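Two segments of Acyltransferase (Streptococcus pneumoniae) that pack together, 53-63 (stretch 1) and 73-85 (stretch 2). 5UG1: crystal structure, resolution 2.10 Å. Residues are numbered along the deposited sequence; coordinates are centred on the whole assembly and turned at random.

Stretch 1 (53-63) FLPKTVVIATG
Stretch 2 73-85: DWDSIVKNLPKGH

A helix that packs on a strand commonly does so through residues spaced three or four apart, and this acyltransferase segment pair shows the principle with a polar anchor at one end. Stretch 1 enters as a loop, extends as a strand over 57-61 (phi near -100 to -115°, psi 74 to 126°), and leaves as a loop. Stretch 2 runs against it: Gly63 lies level with Trp74 and Ile60 with Ile77, both pairs 9.0 Å apart between CA atoms, whereas Lys56 and His85 close to 4.6 Å.

The helix is already under way at Asp73, whose O accepts from Ile77 N at 2.9 Å. Trp74 (chi1 m, chi2 112°) starts sideways, but its indole reaches stretch 1: CH2 lies 3.5 Å from Ile60 CG2 and 3.4 Å from Thr62 OG1, while Gly63 CA meets the ring edge, 4.3 Å from CZ2. A water donates to Gly63 O at 2.8 Å and accepts a weak bond from Trp74 NE1 at 3.3 Å. One turn on, Ile77 (t, t) points toward the strand, its CD1 3.8 Å from CG2 of Ile60 (m, m). That one methyl thus touches both helix residues, burying hydrocarbon in van der Waals contact.

Asn80 folds back, ND2 donating to Ser76 O at 3.0 Å. Apolar contact resumes as Leu81 (t, p) brings CD1 within 4.2 Å of CG2 of Val58 (t), and Pro82 CG sits 4.2 Å from Leu54 CD2. Pro82 to His85 form a type II turn, in which Gly84 adopts phi 98°, psi 3°, a conformation that favours glycine.

The turn delivers His85 (m, chi2 -88°), whose ND1 shares one N-H between two carbonyls at its ring edge, Pro55 O at 2.7 Å and Lys56 O at 3.2 Å. Angles of 126° and 134° aim it squarely at neither, so both bonds are weak. Its CA also approaches Lys56 O at 3.1 Å, while CD2 of Leu54 (t, p) covers one ring face, 4.0 Å from the centroid, in a CH-pi contact.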

ATOM      1  N   PHE A  53       4.017  17.153  -8.419  1.00 26.67           N
ATOM      2  CA  PHE A  53       3.546  15.968  -9.114  1.00 24.46           C
ATOM      3  C   PHE A  53       2.615  15.104  -8.266  1.00 27.62           C
ATOM      4  O   PHE A  53       1.921  14.236  -8.814  1.00 26.48           O
ATOM      5  CB  PHE A  53       4.736  15.120  -9.541  1.00 23.84           C
ATOM      6  CG  PHE A  53       5.664  15.807 -10.489  1.00 33.10           C
ATOM      7  CD1 PHE A  53       5.178  16.650 -11.475  1.00 34.32           C
ATOM      8  CD2 PHE A  53       7.033  15.592 -10.410  1.00 33.91           C
ATOM      9  CE1 PHE A  53       6.053  17.282 -12.363  1.00 38.89           C
ATOM     10  CE2 PHE A  53       7.908  16.213 -11.295  1.00 35.20           C
ATOM     11  CZ  PHE A  53       7.416  17.062 -12.273  1.00 34.63           C
ATOM     12  N   LEU A  54       2.580  15.313  -6.960  1.00 21.09           N
ATOM     13  CA  LEU A  54       1.763  14.473  -6.092  1.00 20.00           C
ATOM     14  C   LEU A  54       0.297  14.873  -6.218  1.00 20.36           C
ATOM     15  O   LEU A  54      -0.050  16.014  -5.905  1.00 20.86           O
ATOM     16  CB  LEU A  54       2.217  14.597  -4.640  1.00 21.04           C
ATOM     17  CG  LEU A  54       1.801  13.450  -3.722  1.00 22.66           C
ATOM     18  CD1 LEU A  54       2.446  12.164  -4.225  1.00 21.32           C
ATOM     19  CD2 LEU A  54       2.164  13.701  -2.248  1.00 20.30           C
ATOM     20  N   PRO A  55      -0.580  13.989  -6.667  1.00 21.32           N
ATOM     21  CA  PRO A  55      -2.002  14.331  -6.768  1.00 21.03           C
ATOM     22  C   PRO A  55      -2.690  14.093  -5.430  1.00 22.25           C
ATOM     23  O   PRO A  55      -2.067  13.662  -4.461  1.00 19.82           O
ATOM     24  CB  PRO A  55      -2.503  13.364  -7.835  1.00 21.61           C
ATOM     25  CG  PRO A  55      -1.686  12.119  -7.544  1.00 20.68           C
ATOM     26  CD  PRO A  55      -0.313  12.628  -7.169  1.00 20.22           C
ATOM     27  N   LYS A  56      -4.008  14.318  -5.418  1.00 21.11           N
ATOM     28  CA  LYS A  56      -4.756  14.386  -4.166  1.00 21.00           C
ATOM     29  C   LYS A  56      -4.657  13.093  -3.364  1.00 19.96           C
ATOM     30  O   LYS A  56      -4.427  13.121  -2.154  1.00 24.98           O
ATOM     31  CB  LYS A  56      -6.223  14.715  -4.441  1.00 24.46           C
ATOM     32  CG  LYS A  56      -7.018  14.880  -3.159  1.00 24.29           C
ATOM     33  CD  LYS A  56      -8.461  15.174  -3.429  1.00 26.01           C
ATOM     34  CE  LYS A  56      -9.278  13.902  -3.435  1.00 29.46           C
ATOM     35  NZ  LYS A  56     -10.724  14.193  -3.682  1.00 36.94           N
ATOM     36  N   THR A  57      -4.865  11.954  -4.001  1.00 19.89           N
ATOM     37  CA  THR A  57      -4.891  10.687  -3.287  1.00 23.53           C
ATOM     38  C   THR A  57      -3.547   9.985  -3.448  1.00 22.18           C
ATOM     39  O   THR A  57      -3.074   9.780  -4.571  1.00 21.01           O
ATOM     40  CB  THR A  57      -6.031   9.800  -3.786  1.00 25.13           C
ATOM     41  OG1 THR A  57      -7.236  10.573  -3.843  1.00 30.16           O
ATOM     42  CG2 THR A  57      -6.236   8.648  -2.844  1.00 27.48           C
ATOM     43  N   VAL A  58      -2.943   9.622  -2.319  1.00 18.69           N
ATOM     44  CA  VAL A  58      -1.636   8.977  -2.258  1.00 16.90           C
ATOM     45  C   VAL A  58      -1.823   7.570  -1.703  1.00 18.62           C
ATOM     46  O   VAL A  58      -2.415   7.387  -0.630  1.00 20.19           O
ATOM     47  CB  VAL A  58      -0.659   9.784  -1.381  1.00 24.28           C
ATOM     48  CG1 VAL A  58       0.747   9.194  -1.460  1.00 21.70           C
ATOM     49  CG2 VAL A  58      -0.676  11.260  -1.780  1.00 24.41           C
ATOM     50  N   VAL A  59      -1.326   6.575  -2.426  1.00 16.85           N
ATOM     51  CA  VAL A  59      -1.382   5.191  -1.977  1.00 23.21           C
ATOM     52  C   VAL A  59       0.035   4.743  -1.650  1.00 20.72           C
ATOM     53  O   VAL A  59       0.909   4.740  -2.525  1.00 22.38           O
ATOM     54  CB  VAL A  59      -2.025   4.270  -3.024  1.00 23.03           C
ATOM     55  CG1 VAL A  59      -2.239   2.892  -2.418  1.00 17.99           C
ATOM     56  CG2 VAL A  59      -3.357   4.867  -3.515  1.00 18.37           C
ATOM     57  N   ILE A  60       0.254   4.358  -0.393  1.00 16.19           N
ATOM     58  CA  ILE A  60       1.546   3.877   0.084  1.00 19.64           C
ATOM     59  C   ILE A  60       1.434   2.360   0.183  1.00 18.77           C
ATOM     60  O   ILE A  60       0.815   1.832   1.114  1.00 21.70           O
ATOM     61  CB  ILE A  60       1.935   4.505   1.432  1.00 21.78           C
ATOM     62  CG1 ILE A  60       1.946   6.034   1.352  1.00 21.63           C
ATOM     63  CG2 ILE A  60       3.308   3.962   1.914  1.00 19.68           C
ATOM     64  CD1 ILE A  60       2.835   6.640   0.219  1.00 17.08           C
ATOM     65  N   ALA A  61       2.013   1.650  -0.782  1.00 18.12           N
ATOM     66  CA  ALA A  61       1.904   0.192  -0.858  1.00 18.16           C
ATOM     67  C   ALA A  61       3.269  -0.428  -0.565  1.00 27.55           C
ATOM     68  O   ALA A  61       3.972  -0.923  -1.452  1.00 19.66           O
ATOM     69  CB  ALA A  61       1.352  -0.232  -2.234  1.00 19.08           C
ATOM     70  N   THR A  62       3.643  -0.390   0.713  1.00 18.26           N
ATOM     71  CA  THR A  62       4.945  -0.834   1.191  1.00 18.84           C
ATOM     72  C   THR A  62       4.761  -1.511   2.543  1.00 18.93           C
ATOM     73  O   THR A  62       3.677  -1.485   3.132  1.00 27.48           O
ATOM     74  CB  THR A  62       5.925   0.336   1.371  1.00 24.92           C
ATOM     75  OG1 THR A  62       5.399   1.234   2.359  1.00 25.71           O
ATOM     76  CG2 THR A  62       6.182   1.100   0.060  1.00 18.57           C
ATOM     77  N   GLY A  63       5.825  -2.028   3.087  1.00 19.74           N
ATOM     78  CA  GLY A  63       5.797  -2.504   4.444  1.00 21.62           C
ATOM     79  C   GLY A  63       6.427  -3.843   4.702  1.00 22.63           C
ATOM     80  O   GLY A  63       6.837  -4.113   5.774  1.00 28.04           O
ATOM     81  N   ASP A  73       8.553   4.496  10.947  1.00 20.38           N
ATOM     82  CA  ASP A  73       8.313   4.723   9.520  1.00 19.32           C
ATOM     83  C   ASP A  73       6.863   5.116   9.249  1.00 23.63           C
ATOM     84  O   ASP A  73       6.601   6.051   8.483  1.00 26.34           O
ATOM     85  CB  ASP A  73       8.703   3.484   8.702  1.00 19.37           C
ATOM     86  CG  ASP A  73      10.186   3.492   8.286  1.00 28.41           C
ATOM     87  OD1 ASP A  73      10.742   4.589   8.053  1.00 26.58           O
ATOM     88  OD2 ASP A  73      10.804   2.410   8.196  1.00 24.55           O
ATOM     89  N   TRP A  74       5.903   4.423   9.863  1.00 22.05           N
ATOM     90  CA  TRP A  74       4.517   4.741   9.554  1.00 17.87           C
ATOM     91  C   TRP A  74       4.063   5.988  10.282  1.00 18.25           C
ATOM     92  O   TRP A  74       3.266   6.757   9.734  1.00 22.92           O
ATOM     93  CB  TRP A  74       3.608   3.552   9.872  1.00 20.50           C
ATOM     94  CG  TRP A  74       3.787   2.459   8.890  1.00 22.21           C
ATOM     95  CD1 TRP A  74       4.325   1.225   9.117  1.00 19.71           C
ATOM     96  CD2 TRP A  74       3.475   2.515   7.488  1.00 19.04           C
ATOM     97  NE1 TRP A  74       4.344   0.501   7.942  1.00 25.35           N
ATOM     98  CE2 TRP A  74       3.831   1.277   6.932  1.00 18.44           C
ATOM     99  CE3 TRP A  74       2.923   3.496   6.658  1.00 18.95           C
ATOM    100  CZ2 TRP A  74       3.653   0.991   5.582  1.00 26.62           C
ATOM    101  CZ3 TRP A  74       2.732   3.208   5.331  1.00 26.29           C
ATOM    102  CH2 TRP A  74       3.102   1.970   4.798  1.00 27.15           C
ATOM    103  N   ASP A  75       4.554   6.205  11.506  1.00 20.27           N
ATOM    104  CA  ASP A  75       4.371   7.500  12.154  1.00 21.96           C
ATOM    105  C   ASP A  75       4.878   8.623  11.260  1.00 19.52           C
ATOM    106  O   ASP A  75       4.200   9.636  11.066  1.00 22.87           O
ATOM    107  CB  ASP A  75       5.110   7.540  13.487  1.00 21.39           C
ATOM    108  CG  ASP A  75       4.376   6.831  14.588  1.00 25.66           C
ATOM    109  OD1 ASP A  75       3.209   6.422  14.377  1.00 26.01           O
ATOM    110  OD2 ASP A  75       4.980   6.698  15.673  1.00 24.47           O
ATOM    111  N   SER A  76       6.072   8.446  10.695  1.00 19.31           N
ATOM    112  CA  SER A  76       6.705   9.522   9.945  1.00 23.07           C
ATOM    113  C   SER A  76       5.973   9.808   8.638  1.00 25.83           C
ATOM    114  O   SER A  76       5.733  10.971   8.295  1.00 26.79           O
ATOM    115  CB  SER A  76       8.162   9.183   9.660  1.00 21.46           C
ATOM    116  OG  SER A  76       8.760  10.244   8.946  1.00 21.29           O
ATOM    117  N   ILE A  77       5.646   8.768   7.868  1.00 22.87           N
ATOM    118  CA  ILE A  77       5.040   9.032   6.570  1.00 20.16           C
ATOM    119  C   ILE A  77       3.664   9.654   6.762  1.00 21.11           C
ATOM    120  O   ILE A  77       3.275  10.574   6.035  1.00 21.38           O
ATOM    121  CB  ILE A  77       5.007   7.752   5.709  1.00 23.34           C
ATOM    122  CG1 ILE A  77       4.895   8.114   4.227  1.00 22.96           C
ATOM    123  CG2 ILE A  77       3.891   6.814   6.136  1.00 18.39           C
ATOM    124  CD1 ILE A  77       5.181   6.961   3.314  1.00 15.88           C
ATOM    125  N   VAL A  78       2.944   9.224   7.795  1.00 23.59           N
ATOM    126  CA  VAL A  78       1.659   9.837   8.098  1.00 19.24           C
ATOM    127  C   VAL A  78       1.852  11.286   8.502  1.00 18.34           C
ATOM    128  O   VAL A  78       1.115  12.170   8.056  1.00 22.44           O
ATOM    129  CB  VAL A  78       0.934   9.033   9.188  1.00 25.27           C
ATOM    130  CG1 VAL A  78      -0.222   9.857   9.772  1.00 24.47           C
ATOM    131  CG2 VAL A  78       0.461   7.694   8.608  1.00 23.42           C
ATOM    132  N   LYS A  79       2.861  11.559   9.331  1.00 18.97           N
ATOM    133  CA  LYS A  79       3.132  12.940   9.733  1.00 21.77           C
ATOM    134  C   LYS A  79       3.473  13.814   8.528  1.00 20.81           C
ATOM    135  O   LYS A  79       3.088  14.987   8.463  1.00 23.02           O
ATOM    136  CB  LYS A  79       4.280  12.964  10.750  1.00 26.18           C
ATOM    137  CG  LYS A  79       4.844  14.352  11.062  1.00 33.67           C
ATOM    138  CD  LYS A  79       3.936  15.150  11.981  1.00 42.41           C
ATOM    139  CE  LYS A  79       4.442  16.573  12.179  1.00 54.75           C
ATOM    140  NZ  LYS A  79       5.857  16.613  12.656  1.00 60.51           N
ATOM    141  N   ASN A  80       4.191  13.262   7.564  1.00 24.58           N
ATOM    142  CA  ASN A  80       4.750  14.065   6.491  1.00 27.30           C
ATOM    143  C   ASN A  80       3.824  14.181   5.293  1.00 22.79           C
ATOM    144  O   ASN A  80       4.171  14.880   4.336  1.00 21.67           O
ATOM    145  CB  ASN A  80       6.107  13.497   6.066  1.00 22.67           C
ATOM    146  CG  ASN A  80       7.251  14.023   6.936  1.00 30.89           C
ATOM    147  OD1 ASN A  80       7.746  15.130   6.723  1.00 32.13           O
ATOM    148  ND2 ASN A  80       7.666  13.230   7.924  1.00 27.01           N
ATOM    149  N   LEU A  81       2.666  13.525   5.323  1.00 21.79           N
ATOM    150  CA  LEU A  81       1.690  13.708   4.260  1.00 20.59           C
ATOM    151  C   LEU A  81       1.385  15.198   4.124  1.00 25.00           C
ATOM    152  O   LEU A  81       1.069  15.850   5.129  1.00 19.48           O
ATOM    153  CB  LEU A  81       0.406  12.934   4.554  1.00 17.48           C
ATOM    154  CG  LEU A  81      -0.726  13.069   3.536  1.00 25.04           C
ATOM    155  CD1 LEU A  81      -0.435  12.221   2.299  1.00 22.77           C
ATOM    156  CD2 LEU A  81      -2.065  12.694   4.150  1.00 21.63           C
ATOM    157  N   PRO A  82       1.520  15.776   2.934  1.00 23.63           N
ATOM    158  CA  PRO A  82       1.320  17.222   2.806  1.00 24.55           C
ATOM    159  C   PRO A  82      -0.148  17.566   2.917  1.00 25.89           C
ATOM    160  O   PRO A  82      -1.024  16.753   2.610  1.00 25.82           O
ATOM    161  CB  PRO A  82       1.858  17.543   1.404  1.00 23.42           C
ATOM    162  CG  PRO A  82       2.619  16.324   0.979  1.00 18.76           C
ATOM    163  CD  PRO A  82       1.961  15.171   1.670  1.00 26.87           C
ATOM    164  N   LYS A  83      -0.405  18.785   3.383  1.00 22.76           N
ATOM    165  CA  LYS A  83      -1.758  19.315   3.405  1.00 25.81           C
ATOM    166  C   LYS A  83      -2.410  19.137   2.043  1.00 30.67           C
ATOM    167  O   LYS A  83      -1.763  19.304   1.005  1.00 22.42           O
ATOM    168  CB  LYS A  83      -1.730  20.800   3.783  1.00 35.57           C
ATOM    169  CG  LYS A  83      -1.384  21.047   5.235  1.00 48.69           C
ATOM    170  CD  LYS A  83      -1.390  22.539   5.582  1.00 60.99           C
ATOM    171  CE  LYS A  83       0.028  23.104   5.688  1.00 64.03           C
ATOM    172  NZ  LYS A  83       0.058  24.501   6.229  1.00 66.78           N
ATOM    173  N   GLY A  84      -3.696  18.778   2.054  1.00 25.03           N
ATOM    174  CA  GLY A  84      -4.490  18.721   0.848  1.00 28.92           C
ATOM    175  C   GLY A  84      -4.625  17.347   0.235  1.00 25.50           C
ATOM    176  O   GLY A  84      -5.239  17.219  -0.834  1.00 22.57           O
ATOM    177  N   HIS A  85      -4.076  16.320   0.874  1.00 22.30           N
ATOM    178  CA  HIS A  85      -4.078  14.967   0.342  1.00 21.57           C
ATOM    179  C   HIS A  85      -4.890  14.039   1.231  1.00 22.33           C
ATOM    180  O   HIS A  85      -5.086  14.293   2.422  1.00 21.57           O
ATOM    181  CB  HIS A  85      -2.652  14.437   0.216  1.00 18.82           C
ATOM    182  CG  HIS A  85      -1.803  15.223  -0.737  1.00 28.20           C
ATOM    183  ND1 HIS A  85      -1.745  14.944  -2.088  1.00 27.86           N
ATOM    184  CD2 HIS A  85      -0.986  16.284  -0.538  1.00 25.42           C
ATOM    185  CE1 HIS A  85      -0.919  15.791  -2.674  1.00 29.03           C
ATOM    186  NE2 HIS A  85      -0.448  16.616  -1.756  1.00 19.66           N
TER
HETATM  187  O   HOH W   1       6.275  -2.199   7.746  1.00 28.03           O